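Beta-ketoacyl-[acyl-carrier-protein] synthase FabY (Pseudomonas aeruginosa, PDB 4CW4) condenses acetyl-CoA with malonyl-ACP to form acetoacetyl-ACP, the primer that starts bacterial fatty acid synthesis, and works as a homodimer. Local coordinates at residues Q97-P101 against D102-W106; Q128-E131 against P132-N136; V149-H152 against E153-F157; K507-D510 against D511-Q514; D603-E607 against H608-V612. One frame throughout, in Å; residues are numbered along the deposited sequence.

Contact 1 of 5, residues Q97-P101 against D102-W106; sequences QYLDP and DAVHW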
loop_
_atom_site.group_PDB
_atom_site.type_symbol
_atom_site.label_atom_id
_atom_site.label_comp_id
_atom_site.label_asym_id
_atom_site.label_seq_id
_atom_site.Cartn_x
_atom_site.Cartn_y
_atom_site.Cartn_z
ATOM N N GLN A 97 27.911 5.902 -2.808
ATOM C CA GLN A 97 27.158 5.840 -1.574
ATOM C C GLN A 97 25.875 4.996 -1.723
ATOM O O GLN A 97 25.261 4.629 -0.726
ATOM C CB GLN A 97 26.854 7.243 -1.029
ATOM C CG GLN A 97 25.983 8.147 -1.916
ATOM C CD GLN A 97 26.782 9.001 -2.874
ATOM O OE1 GLN A 97 27.918 8.672 -3.227
ATOM N NE2 GLN A 97 26.189 10.114 -3.311
ATOM N N TYR A 98 25.482 4.709 -2.967
ATOM C CA TYR A 98 24.383 3.779 -3.265
ATOM C C TYR A 98 24.882 2.394 -3.637
ATOM O O TYR A 98 24.528 1.398 -3.008
ATOM C CB TYR A 98 23.504 4.316 -4.409
ATOM C CG TYR A 98 22.955 5.669 -4.087
ATOM C CD1 TYR A 98 21.805 5.807 -3.334
ATOM C CD2 TYR A 98 23.610 6.809 -4.488
ATOM C CE1 TYR A 98 21.315 7.051 -2.995
ATOM C CE2 TYR A 98 23.132 8.052 -4.162
ATOM C CZ TYR A 98 21.992 8.171 -3.420
ATOM O OH TYR A 98 21.572 9.439 -3.115
ATOM N N LEU A 99 25.669 2.342 -4.702
ATOM C CA LEU A 99 26.168 1.090 -5.271
ATOM C C LEU A 99 27.146 1.422 -6.386
ATOM O O LEU A 99 27.222 2.574 -6.838
ATOM C CB LEU A 99 25.018 0.253 -5.844
ATOM C CG LEU A 99 24.109 0.982 -6.840
ATOM C CD1 LEU A 99 24.515 0.634 -8.270
ATOM C CD2 LEU A 99 22.635 0.680 -6.604
ATOM N N ASP A 100 27.907 0.423 -6.818
ATOM C CA ASP A 100 28.765 0.584 -7.964
ATOM C C ASP A 100 28.059 -0.062 -9.146
ATOM O O ASP A 100 27.954 -1.285 -9.202
ATOM C CB ASP A 100 30.110 -0.099 -7.705
ATOM C CG ASP A 100 31.103 0.079 -8.838
ATOM O OD1 ASP A 100 30.707 0.402 -9.975
ATOM O OD2 ASP A 100 32.302 -0.155 -8.576
ATOM N N PRO A 101 27.627 0.743 -10.128
ATOM C CA PRO A 101 26.827 0.130 -11.187
ATOM C C PRO A 101 27.650 -0.726 -12.143
ATOM O O PRO A 101 27.071 -1.320 -13.038
ATOM C CB PRO A 101 26.206 1.348 -11.894
ATOM C CG PRO A 101 27.238 2.413 -11.681
ATOM C CD PRO A 101 27.727 2.208 -10.294
ATOM N N ASP A 102 28.970 -0.770 -11.958
ATOM C CA ASP A 102 29.811 -1.729 -12.662
ATOM C C ASP A 102 30.240 -2.918 -11.788
ATOM O O ASP A 102 30.987 -3.785 -12.241
ATOM C CB ASP A 102 31.052 -1.019 -13.198
ATOM C CG ASP A 102 30.716 -0.031 -14.283
ATOM O OD1 ASP A 102 30.056 -0.446 -15.268
ATOM O OD2 ASP A 102 31.088 1.156 -14.148
ATOM N N ALA A 103 29.768 -2.970 -10.547
ATOM C CA ALA A 103 30.197 -4.035 -9.641
ATOM C C ALA A 103 29.184 -4.268 -8.525
ATOM O O ALA A 103 29.391 -3.863 -7.364
ATOM C CB ALA A 103 31.572 -3.731 -9.065
ATOM N N VAL A 104 28.082 -4.919 -8.879
ATOM C CA VAL A 104 27.072 -5.288 -7.889
ATOM C C VAL A 104 27.232 -6.755 -7.550
ATOM O O VAL A 104 27.445 -7.600 -8.419
ATOM C CB VAL A 104 25.609 -4.945 -8.339
ATOM C CG1 VAL A 104 25.432 -3.452 -8.558
ATOM C CG2 VAL A 104 25.216 -5.678 -9.585
ATOM N N HIS A 105 27.123 -7.048 -6.266
ATOM C CA HIS A 105 27.287 -8.392 -5.755
ATOM C C HIS A 105 26.118 -9.297 -6.122
ATOM O O HIS A 105 24.953 -8.884 -6.108
ATOM C CB HIS A 105 27.439 -8.359 -4.232
ATOM C CG HIS A 105 27.468 -9.719 -3.601
ATOM N ND1 HIS A 105 26.335 -10.335 -3.116
ATOM C CD2 HIS A 105 28.494 -10.574 -3.368
ATOM C CE1 HIS A 105 26.655 -11.523 -2.632
ATOM N NE2 HIS A 105 27.960 -11.685 -2.761
ATOM N N TRP A 106 26.454 -10.541 -6.438
ATOM C CA TRP A 106 25.482 -11.620 -6.493
ATOM C C TRP A 106 26.198 -12.930 -6.205
ATOM O O TRP A 106 27.383 -12.931 -5.873
ATOM C CB TRP A 106 24.752 -11.672 -7.838
ATOM C CG TRP A 106 25.597 -11.945 -9.062
ATOM C CD1 TRP A 106 26.734 -11.282 -9.463
ATOM C CD2 TRP A 106 25.316 -12.905 -10.087
ATOM N NE1 TRP A 106 27.186 -11.808 -10.646
ATOM C CE2 TRP A 106 26.333 -12.803 -11.050
ATOM C CE3 TRP A 106 24.310 -13.867 -10.266
ATOM C CZ2 TRP A 106 26.373 -13.614 -12.180
ATOM C CZ3 TRP A 106 24.361 -14.676 -11.381
ATOM C CH2 TRP A 106 25.371 -14.533 -12.332
HETATM O O HOH W 1 27.832 -2.246 -5.662
HETATM O O HOH W 2 31.229 2.291 -11.792
#
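The Asp100 side chain folds forward over the bend made by Pro101 and Asp102, its carboxylate ending beside the Asp102 backbone and the Ala103 methyl. With CG anti to the backbone N (chi1 -177°), OD1 receives Asp102 N at 2.9 Å, the donor lying above the carboxylate plane; this is an Asx turn. The other oxygen, OD2, rests 3.7 Å from Ala103 CB. The same residue closes a type I beta turn through its main chain, Ala103 N reaching Asp100 O at 2.8 Å in a fairly straight bond (163°). Two waters complete the bend. One accepts from Asp100 N and donates to Ala103 O; the second donates to Asp100 OD1 and to Asp102 OD2, which stand 4.3 Å apart and might otherwise repel. Asp102 also has two cationic partners, Lys168 at OD1 and Arg93 at OD2, which should favour its negative charge. On the apolar side, Leu99 and Val104 run alongside each other, CD1 of Leu99 meeting CG1 of Val104 at 4.2 Å, and that Val104 methyl also lies 3.4 Å from Asp100 O. Beyond the turn, Arg163 of the partner strand stands opposite two residues, Ala103 and Val104, a classic beta bulge where strand 104-112 begins to pair with strand 155-163, while Leu99 and Val104 rest on Pro319 of helix 319-327.

Contact 2 of 5, residues Q128-E131 against P132-N136; sequences QLPE and PLPAN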
loop_
_atom_site.group_PDB
_atom_site.type_symbol
_atom_site.label_atom_id
_atom_site.label_comp_id
_atom_site.label_asym_id
_atom_site.label_seq_id
_atom_site.Cartn_x
_atom_site.Cartn_y
_atom_site.Cartn_z
ATOM N N GLN A 128 29.624 -25.129 10.205
ATOM C CA GLN A 128 29.369 -24.433 8.942
ATOM C C GLN A 128 28.989 -25.379 7.815
ATOM O O GLN A 128 28.731 -24.944 6.704
ATOM C CB GLN A 128 30.594 -23.614 8.523
ATOM C CG GLN A 128 30.924 -22.452 9.461
ATOM C CD GLN A 128 31.974 -21.509 8.904
ATOM O OE1 GLN A 128 32.815 -21.896 8.083
ATOM N NE2 GLN A 128 31.919 -20.250 9.337
ATOM N N LEU A 129 28.977 -26.683 8.086
ATOM C CA LEU A 129 28.622 -27.653 7.066
ATOM C C LEU A 129 27.102 -27.739 6.930
ATOM O O LEU A 129 26.379 -27.484 7.898
ATOM C CB LEU A 129 29.178 -29.032 7.432
ATOM C CG LEU A 129 30.712 -29.082 7.451
ATOM C CD1 LEU A 129 31.216 -30.444 7.814
ATOM C CD2 LEU A 129 31.330 -28.657 6.111
ATOM N N PRO A 130 26.615 -28.114 5.731
ATOM C CA PRO A 130 25.166 -28.288 5.571
ATOM C C PRO A 130 24.559 -29.258 6.569
ATOM O O PRO A 130 25.219 -30.216 7.011
ATOM C CB PRO A 130 25.023 -28.859 4.154
ATOM C CG PRO A 130 26.276 -28.468 3.446
ATOM C CD PRO A 130 27.344 -28.511 4.512
ATOM N N GLU A 131 23.309 -28.980 6.929
ATOM C CA GLU A 131 22.520 -29.867 7.771
ATOM C C GLU A 131 21.279 -30.231 7.020
ATOM O O GLU A 131 20.606 -29.347 6.493
ATOM C CB GLU A 131 22.136 -29.207 9.084
ATOM C CG GLU A 131 23.337 -28.861 9.918
ATOM C CD GLU A 131 22.958 -28.243 11.230
ATOM O OE1 GLU A 131 22.314 -28.939 12.056
ATOM O OE2 GLU A 131 23.292 -27.052 11.417
ATOM N N PRO A 132 20.983 -31.530 6.914
ATOM C CA PRO A 132 21.807 -32.672 7.311
ATOM C C PRO A 132 23.018 -32.709 6.388
ATOM O O PRO A 132 23.026 -32.062 5.340
ATOM C CB PRO A 132 20.885 -33.867 7.071
ATOM C CG PRO A 132 19.992 -33.439 5.975
ATOM C CD PRO A 132 19.766 -31.956 6.206
ATOM N N LEU A 133 24.056 -33.443 6.778
ATOM C CA LEU A 133 25.256 -33.527 5.951
ATOM C C LEU A 133 24.902 -34.228 4.643
ATOM O O LEU A 133 24.244 -35.268 4.668
ATOM C CB LEU A 133 26.379 -34.289 6.663
ATOM C CG LEU A 133 27.088 -33.583 7.816
ATOM C CD1 LEU A 133 27.917 -34.572 8.629
ATOM C CD2 LEU A 133 27.974 -32.480 7.260
ATOM N N PRO A 134 25.352 -33.690 3.498
ATOM C CA PRO A 134 25.051 -34.344 2.222
ATOM C C PRO A 134 25.543 -35.783 2.258
ATOM O O PRO A 134 26.648 -36.043 2.718
ATOM C CB PRO A 134 25.825 -33.497 1.202
ATOM C CG PRO A 134 25.968 -32.153 1.851
ATOM C CD PRO A 134 26.120 -32.446 3.309
ATOM N N ALA A 135 24.706 -36.726 1.844
ATOM C CA ALA A 135 24.988 -38.124 2.121
ATOM C C ALA A 135 26.262 -38.632 1.455
ATOM O O ALA A 135 26.887 -39.574 1.943
ATOM C CB ALA A 135 23.799 -38.989 1.718
ATOM N N ASN A 136 26.663 -37.992 0.359
ATOM C CA ASN A 136 27.768 -38.478 -0.444
ATOM C C ASN A 136 29.099 -37.932 0.060
ATOM O O ASN A 136 30.136 -38.487 -0.281
ATOM C CB ASN A 136 27.532 -38.102 -1.917
ATOM C CG ASN A 136 28.290 -38.981 -2.886
ATOM O OD1 ASN A 136 29.329 -38.581 -3.437
ATOM N ND2 ASN A 136 27.778 -40.183 -3.111
#
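The cis peptide bond between Glu131 and Pro132, with psi of 128° at Glu131 and 163° at Pro132, doubles the chain back so that Pro130 comes to face Pro134. The two side chains cross at about a right angle, CB of Pro130 lying 3.8 Å from CD of Pro134 and CG of Pro130 4.0 Å from CG of Pro134. Leu133 has two conformers; in one of them, with CG anti to the carbonyl carbon, CD2 lies 3.7 Å from CB of Leu129. Since the other conformer may differ, this second apolar pair is less certain than the proline pair. From Pro130 to Leu133 the backbone has the shape of a type VIb beta turn, the cis-proline turn that does without an internal hydrogen bond. Accordingly Pro130 O takes no N-H across the turn: it makes a CA-H...O contact with Leu133 CA at 3.5 Å, whereas Leu133 N, though close, is badly angled. The turn lies in the loop joining strands 120-124 and 138-141, with Leu129 resting on Val147 and Val149 of the strand between them in the sheet and Pro130 on Trp137. Several polar groups are satisfied across the dimer interface. Lys108 of the second subunit forms a salt bridge with Glu131 OE2, which also pairs with Lys127 of its own chain, and the same lysine donates to Leu129 O; Glu131 N is bonded to Ser161 OG of that subunit.

Contact 3 of 5, residues V149-H152 against E153-F157; sequences VSIH and ERCEF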
loop_
_atom_site.group_PDB
_atom_site.type_symbol
_atom_site.label_atom_id
_atom_site.label_comp_id
_atom_site.label_asym_id
_atom_site.label_seq_id
_atom_site.Cartn_x
_atom_site.Cartn_y
_atom_site.Cartn_z
ATOM N N VAL A 149 36.760 -32.837 5.129
ATOM C CA VAL A 149 35.650 -33.153 4.243
ATOM C C VAL A 149 36.153 -33.487 2.853
ATOM O O VAL A 149 37.046 -32.820 2.343
ATOM C CB VAL A 149 34.717 -31.939 4.119
ATOM C CG1 VAL A 149 33.509 -32.274 3.271
ATOM C CG2 VAL A 149 34.296 -31.476 5.505
ATOM N N SER A 150 35.585 -34.517 2.243
ATOM C CA SER A 150 35.845 -34.813 0.837
ATOM C C SER A 150 34.553 -35.044 0.103
ATOM O O SER A 150 33.609 -35.614 0.635
ATOM C CB SER A 150 36.755 -36.029 0.656
ATOM O OG SER A 150 38.010 -35.769 1.225
ATOM N N ILE A 151 34.529 -34.568 -1.131
ATOM C CA ILE A 151 33.351 -34.593 -1.978
ATOM C C ILE A 151 33.636 -35.521 -3.151
ATOM O O ILE A 151 34.724 -35.481 -3.729
ATOM C CB ILE A 151 33.021 -33.166 -2.470
ATOM C CG1 ILE A 151 32.586 -32.299 -1.283
ATOM C CG2 ILE A 151 31.951 -33.206 -3.543
ATOM C CD1 ILE A 151 32.396 -30.819 -1.611
ATOM N N HIS A 152 32.654 -36.344 -3.498
ATOM C CA HIS A 152 32.843 -37.398 -4.507
ATOM C C HIS A 152 31.900 -37.281 -5.695
ATOM O O HIS A 152 32.063 -37.991 -6.699
ATOM C CB HIS A 152 32.641 -38.757 -3.858
ATOM C CG HIS A 152 33.424 -38.921 -2.602
ATOM N ND1 HIS A 152 34.778 -39.159 -2.618
ATOM C CD2 HIS A 152 33.081 -38.786 -1.302
ATOM C CE1 HIS A 152 35.224 -39.214 -1.377
ATOM N NE2 HIS A 152 34.213 -38.996 -0.559
ATOM N N GLU A 153 30.937 -36.372 -5.573
ATOM C CA GLU A 153 29.843 -36.212 -6.520
ATOM C C GLU A 153 29.789 -34.726 -6.880
ATOM O O GLU A 153 30.198 -33.892 -6.079
ATOM C CB GLU A 153 28.537 -36.560 -5.816
ATOM C CG GLU A 153 27.632 -37.540 -6.509
ATOM C CD GLU A 153 26.226 -37.511 -5.918
ATOM O OE1 GLU A 153 26.093 -37.571 -4.681
ATOM O OE2 GLU A 153 25.251 -37.410 -6.692
ATOM N N ARG A 154 29.284 -34.399 -8.068
ATOM C CA ARG A 154 29.042 -33.002 -8.415
ATOM C C ARG A 154 28.100 -32.379 -7.398
ATOM O O ARG A 154 27.110 -32.979 -7.008
ATOM C CB ARG A 154 28.418 -32.858 -9.809
ATOM C CG ARG A 154 28.258 -31.400 -10.248
ATOM C CD ARG A 154 27.440 -31.261 -11.517
ATOM N NE ARG A 154 27.990 -31.999 -12.653
ATOM C CZ ARG A 154 27.395 -32.092 -13.842
ATOM N NH1 ARG A 154 26.225 -31.497 -14.057
ATOM N NH2 ARG A 154 27.967 -32.786 -14.819
ATOM N N CYS A 155 28.399 -31.166 -6.968
ATOM C CA CYS A 155 27.436 -30.436 -6.175
ATOM C C CYS A 155 27.592 -28.957 -6.413
ATOM O O CYS A 155 28.534 -28.513 -7.065
ATOM C CB CYS A 155 27.574 -30.760 -4.703
ATOM S SG CYS A 155 29.123 -30.279 -4.042
ATOM N N GLU A 156 26.635 -28.211 -5.887
ATOM C CA GLU A 156 26.516 -26.801 -6.168
ATOM C C GLU A 156 26.891 -25.982 -4.960
ATOM O O GLU A 156 26.292 -26.105 -3.896
ATOM C CB GLU A 156 25.078 -26.462 -6.553
ATOM C CG GLU A 156 24.665 -27.024 -7.894
ATOM C CD GLU A 156 23.327 -26.498 -8.339
ATOM O OE1 GLU A 156 22.681 -25.790 -7.546
ATOM O OE2 GLU A 156 22.929 -26.788 -9.482
ATOM N N PHE A 157 27.894 -25.150 -5.133
ATOM C CA PHE A 157 28.191 -24.094 -4.189
ATOM C C PHE A 157 27.717 -22.776 -4.774
ATOM O O PHE A 157 27.571 -22.642 -5.985
ATOM C CB PHE A 157 29.693 -24.028 -3.932
ATOM C CG PHE A 157 30.201 -25.202 -3.177
ATOM C CD1 PHE A 157 29.960 -25.305 -1.836
ATOM C CD2 PHE A 157 30.877 -26.229 -3.810
ATOM C CE1 PHE A 157 30.391 -26.395 -1.111
ATOM C CE2 PHE A 157 31.309 -27.305 -3.090
ATOM C CZ PHE A 157 31.067 -27.379 -1.726
#
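After Ile151 the extended backbone breaks at His152 (psi -9°) and swings round through Glu153 and Arg154, so that Cys155 and Phe157 come back to face Ile151 without any backbone hydrogen bond between the two segments. Ile151 carries the contact with two of its branches. CG1 stands anti to the carbonyl carbon (chi1 -67°) and the chain continues extended, which sends CD1 to the rim of the Phe157 ring: it lies near the ring plane, 3.7 Å from CZ and 4.0 Å from CE2, the two side chains arriving from opposite directions. The other branch, CG2, presses on the backbone at the bend, 3.2 Å from Glu153 O. The Cys155 sulfur faces both branches, SG 4.1 Å from CG2 of Ile151 and as far from its CD1. The bend links two separate antiparallel sheets. Strand 147-151 is the middle strand of three, flanked by 120-124 and 138-141, whereas strand 155-163 pairs with 104-112, and at Phe157 it also ladders antiparallel with a strand of the second subunit. Around Ile151 the apolar layer extends to Leu120, Phe122 and Trp137; Phe157 adds Leu112 of its own chain and Val159 of the second subunit. The exposed His152 imidazole is tied to strand 138-141 by a hydrogen bond between NE2 and Ser138 OG.

Contact 4 of 5, residues K507-D510 against D511-Q514; sequences KVAD and DVHQ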
loop_
_atom_site.group_PDB
_atom_site.type_symbol
_atom_site.label_atom_id
_atom_site.label_comp_id
_atom_site.label_asym_id
_atom_site.label_seq_id
_atom_site.Cartn_x
_atom_site.Cartn_y
_atom_site.Cartn_z
ATOM N N LYS A 507 15.054 18.835 -29.033
ATOM C CA LYS A 507 13.796 19.137 -29.652
ATOM C C LYS A 507 12.849 18.001 -29.324
ATOM O O LYS A 507 13.245 16.910 -28.889
ATOM C CB LYS A 507 13.924 19.309 -31.152
ATOM C CG LYS A 507 13.890 18.046 -31.974
ATOM C CD LYS A 507 13.382 18.348 -33.379
ATOM C CE LYS A 507 12.938 17.069 -34.061
ATOM N NZ LYS A 507 13.956 16.013 -33.864
ATOM N N VAL A 508 11.582 18.274 -29.547
ATOM C CA VAL A 508 10.532 17.317 -29.270
ATOM C C VAL A 508 10.578 16.226 -30.340
ATOM O O VAL A 508 10.781 16.520 -31.524
ATOM C CB VAL A 508 9.187 18.069 -29.231
ATOM C CG1 VAL A 508 8.032 17.110 -29.162
ATOM C CG2 VAL A 508 9.174 19.040 -28.044
ATOM N N ALA A 509 10.450 14.965 -29.934
ATOM C CA ALA A 509 10.479 13.875 -30.906
ATOM C C ALA A 509 9.416 14.046 -31.988
ATOM O O ALA A 509 8.320 14.559 -31.732
ATOM C CB ALA A 509 10.331 12.508 -30.223
ATOM N N ASP A 510 9.742 13.573 -33.191
ATOM C CA ASP A 510 8.864 13.738 -34.339
ATOM C C ASP A 510 7.488 13.108 -34.169
ATOM O O ASP A 510 6.550 13.531 -34.820
ATOM C CB ASP A 510 9.520 13.154 -35.591
ATOM C CG ASP A 510 10.801 13.861 -35.958
ATOM O OD1 ASP A 510 10.704 14.930 -36.588
ATOM O OD2 ASP A 510 11.892 13.352 -35.605
ATOM N N ASP A 511 7.354 12.106 -33.302
ATOM C CA ASP A 511 6.073 11.412 -33.158
ATOM C C ASP A 511 5.194 11.976 -32.044
ATOM O O ASP A 511 4.113 11.465 -31.788
ATOM C CB ASP A 511 6.257 9.892 -33.015
ATOM C CG ASP A 511 7.111 9.490 -31.819
ATOM O OD1 ASP A 511 7.407 10.356 -30.961
ATOM O OD2 ASP A 511 7.461 8.275 -31.737
ATOM N N VAL A 512 5.653 13.030 -31.371
ATOM C CA VAL A 512 4.863 13.631 -30.313
ATOM C C VAL A 512 3.741 14.481 -30.921
ATOM O O VAL A 512 3.951 15.203 -31.895
ATOM C CB VAL A 512 5.755 14.474 -29.408
ATOM C CG1 VAL A 512 4.928 15.337 -28.460
ATOM C CG2 VAL A 512 6.713 13.560 -28.620
ATOM N N HIS A 513 2.554 14.398 -30.331
ATOM C CA HIS A 513 1.395 15.165 -30.798
ATOM C C HIS A 513 1.435 16.561 -30.166
ATOM O O HIS A 513 1.280 16.691 -28.955
ATOM C CB HIS A 513 0.103 14.460 -30.390
ATOM C CG HIS A 513 -0.077 13.107 -31.000
ATOM N ND1 HIS A 513 -1.318 12.617 -31.355
ATOM C CD2 HIS A 513 0.808 12.124 -31.290
ATOM C CE1 HIS A 513 -1.188 11.398 -31.838
ATOM N NE2 HIS A 513 0.090 11.072 -31.809
ATOM N N GLN A 514 1.629 17.597 -30.984
ATOM C CA GLN A 514 1.915 18.933 -30.486
ATOM C C GLN A 514 0.957 20.026 -30.906
ATOM O O GLN A 514 1.172 21.165 -30.520
ATOM C CB GLN A 514 3.277 19.401 -31.047
ATOM C CG GLN A 514 4.434 18.653 -30.572
ATOM C CD GLN A 514 5.724 19.355 -30.860
ATOM O OE1 GLN A 514 6.426 19.034 -31.828
ATOM N NE2 GLN A 514 6.081 20.284 -29.992
#
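Van der Waals packing centres on Val508, whose CG1 touches both Val512 and Gln514. CG1 stands anti to the backbone N (chi1 171°) and reaches CB of Val512 at 3.5 Å, a tight carbon pair, with the two valines crossing at about a right angle. The same methyl lies over the flat face of the Gln514 amide, 3.6 Å from CD and nearly as close to OE1 and NE2, as the two side chains slide past each other in opposite directions. A weaker apolar touch joins CB of Ala509 to CG2 of Val512 at 4.1 Å. Hydrogen bonding across the segments comes from the backbone: Val512 N donates to Ala509 O at 3.1 Å and nearly straight (166°), closing a type I beta turn with Asp510 and Asp511 at its corners. Of the charged groups, Asp511 OD1 passes 3.7 Å from CB of Ala509 and is held by a salt bridge to Arg447 NE; Lys507 NZ and Asp510 OD2, at 3.8 Å, form only a long ion pair. The turn lies in the connection from helix 482-496 to strand 517-519: both valines rest on Ile519 of that strand, while Asp511, Val512 and His513 lean on helix 444-461, where Ser451 OG bonds His513 N.

Contact 5 of 5, residues D603-E607 against H608-V612; sequences DLIDE and HAIEV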
loop_
_atom_site.group_PDB
_atom_site.type_symbol
_atom_site.label_atom_id
_atom_site.label_comp_id
_atom_site.label_asym_id
_atom_site.label_seq_id
_atom_site.Cartn_x
_atom_site.Cartn_y
_atom_site.Cartn_z
ATOM N N ASP A 603 6.383 11.556 25.579
ATOM C CA ASP A 603 5.022 12.089 25.530
ATOM C C ASP A 603 3.994 11.020 25.168
ATOM O O ASP A 603 3.003 11.310 24.486
ATOM C CB ASP A 603 4.955 13.254 24.525
ATOM C CG ASP A 603 5.944 14.366 24.854
ATOM O OD1 ASP A 603 5.893 14.858 25.997
ATOM O OD2 ASP A 603 6.768 14.742 23.982
ATOM N N LEU A 604 4.215 9.790 25.629
ATOM C CA LEU A 604 3.268 8.703 25.367
ATOM C C LEU A 604 1.994 8.906 26.167
ATOM O O LEU A 604 2.027 9.345 27.315
ATOM C CB LEU A 604 3.859 7.325 25.710
ATOM C CG LEU A 604 4.467 6.536 24.545
ATOM C CD1 LEU A 604 5.638 7.283 23.945
ATOM C CD2 LEU A 604 4.883 5.123 24.978
ATOM N N ILE A 605 0.865 8.596 25.547
ATOM C CA ILE A 605 -0.422 8.723 26.211
ATOM C C ILE A 605 -0.589 7.618 27.258
ATOM O O ILE A 605 -0.389 6.444 26.966
ATOM C CB ILE A 605 -1.567 8.629 25.197
ATOM C CG1 ILE A 605 -1.612 9.901 24.335
ATOM C CG2 ILE A 605 -2.897 8.424 25.919
ATOM C CD1 ILE A 605 -2.402 9.746 23.059
ATOM N N ASP A 606 -0.954 8.003 28.471
ATOM C CA ASP A 606 -1.352 7.043 29.488
ATOM C C ASP A 606 -2.771 6.587 29.184
ATOM O O ASP A 606 -3.728 7.314 29.413
ATOM C CB ASP A 606 -1.270 7.686 30.872
ATOM C CG ASP A 606 -1.860 6.808 31.974
ATOM O OD1 ASP A 606 -2.099 5.609 31.748
ATOM O OD2 ASP A 606 -2.063 7.325 33.088
ATOM N N GLU A 607 -2.909 5.373 28.677
ATOM C CA GLU A 607 -4.200 4.897 28.187
ATOM C C GLU A 607 -5.232 4.806 29.308
ATOM O O GLU A 607 -6.432 4.941 29.068
ATOM C CB GLU A 607 -4.011 3.568 27.449
ATOM C CG GLU A 607 -2.903 3.706 26.368
ATOM C CD GLU A 607 -2.596 2.454 25.555
ATOM O OE1 GLU A 607 -3.504 1.905 24.899
ATOM O OE2 GLU A 607 -1.411 2.069 25.518
ATOM N N HIS A 608 -4.780 4.615 30.543
ATOM C CA HIS A 608 -5.719 4.505 31.646
ATOM C C HIS A 608 -6.359 5.861 31.971
ATOM O O HIS A 608 -7.394 5.901 32.624
ATOM C CB HIS A 608 -5.048 3.844 32.859
ATOM C CG HIS A 608 -4.535 2.461 32.571
ATOM N ND1 HIS A 608 -3.202 2.188 32.349
ATOM C CD2 HIS A 608 -5.189 1.284 32.421
ATOM C CE1 HIS A 608 -3.053 0.897 32.101
ATOM N NE2 HIS A 608 -4.244 0.324 32.146
ATOM N N ALA A 609 -5.781 6.950 31.465
ATOM C CA ALA A 609 -6.320 8.299 31.660
ATOM C C ALA A 609 -7.198 8.775 30.500
ATOM O O ALA A 609 -7.687 9.900 30.515
ATOM C CB ALA A 609 -5.209 9.299 31.892
ATOM N N ILE A 610 -7.370 7.940 29.486
ATOM C CA ILE A 610 -8.351 8.218 28.454
ATOM C C ILE A 610 -9.709 8.105 29.130
ATOM O O ILE A 610 -9.955 7.162 29.892
ATOM C CB ILE A 610 -8.234 7.240 27.260
ATOM C CG1 ILE A 610 -6.895 7.448 26.544
ATOM C CG2 ILE A 610 -9.385 7.444 26.283
ATOM C CD1 ILE A 610 -6.556 6.405 25.493
ATOM N N GLU A 611 -10.575 9.080 28.886
ATOM C CA GLU A 611 -11.931 9.065 29.428
ATOM C C GLU A 611 -12.915 8.894 28.295
ATOM O O GLU A 611 -12.892 9.670 27.348
ATOM C CB GLU A 611 -12.211 10.383 30.147
ATOM C CG GLU A 611 -11.260 10.659 31.297
ATOM C CD GLU A 611 -11.413 12.059 31.839
ATOM O OE1 GLU A 611 -12.541 12.399 32.254
ATOM O OE2 GLU A 611 -10.412 12.816 31.852
ATOM N N VAL A 612 -13.763 7.875 28.393
ATOM C CA VAL A 612 -14.771 7.612 27.386
ATOM C C VAL A 612 -16.145 7.807 28.001
ATOM O O VAL A 612 -16.443 7.216 29.024
ATOM C CB VAL A 612 -14.671 6.169 26.833
ATOM C CG1 VAL A 612 -15.726 5.955 25.770
ATOM C CG2 VAL A 612 -13.277 5.893 26.271
#
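Asp606 takes two backbone N-H groups of the following turn, one on its side chain and one on its carbonyl. OD1 accepts from His608 N at 3.1 Å in an Asx turn; the bond is bent (142°) and the donor stands above the carboxylate plane. The carboxylate gets there because CG lies anti to the backbone N (chi1 172°), beside the carbonyl carbon. Asp606 O receives Ala609 N at 2.9 Å, and one residue on, Ile610 N donates to Glu607 O at 3.2 Å, so successive i to i+3 bonds give the backbone a short 3-10 turn. Glu607 O has a further, weak partner in Arg456 NH1 of the second subunit, whose NH2 is hydrogen-bonded to Ile610 O. The His608 imidazole brings its edge to Asp606 OD1, ND1 at 3.6 Å, without a hydrogen bond. On the apolar side, the Ile605 and Ile610 side chains cross at about a right angle, CG2 of Ile605 lying 4.2 Å from CG1 of Ile610. The turn connects the loop after helix 565-590 to strand 611-612, an outer strand of a small three-stranded antiparallel sheet; Ile610 rests on Val617 of the adjacent strand 616-618, and on Pro408 of the second subunit.

Contacts 2 and 3 are direct neighbours: Asn136 packs on His152 and Glu153, and Leu129 on Val149, about the same three-stranded sheet far out from the body of the chain. Contact 1 lies at the other end of the ribbon of strands 104-112 and 155-163 that contact 3 enters; their centres are 31 Å apart. Contacts 4 and 5 lie on opposite sides of the chain's centre. Contacts 1 to 4 are partly buried, 5 a surface turn. In 1 and 5 an aspartate carboxylate accepts a turn N-H beside a small apolar pair; 2 and 3 have no hydrogen bond across and rest on apolar packing; 4 pairs valine packing with a turn closed by backbone alone. Only contact 4 is untouched by the second subunit.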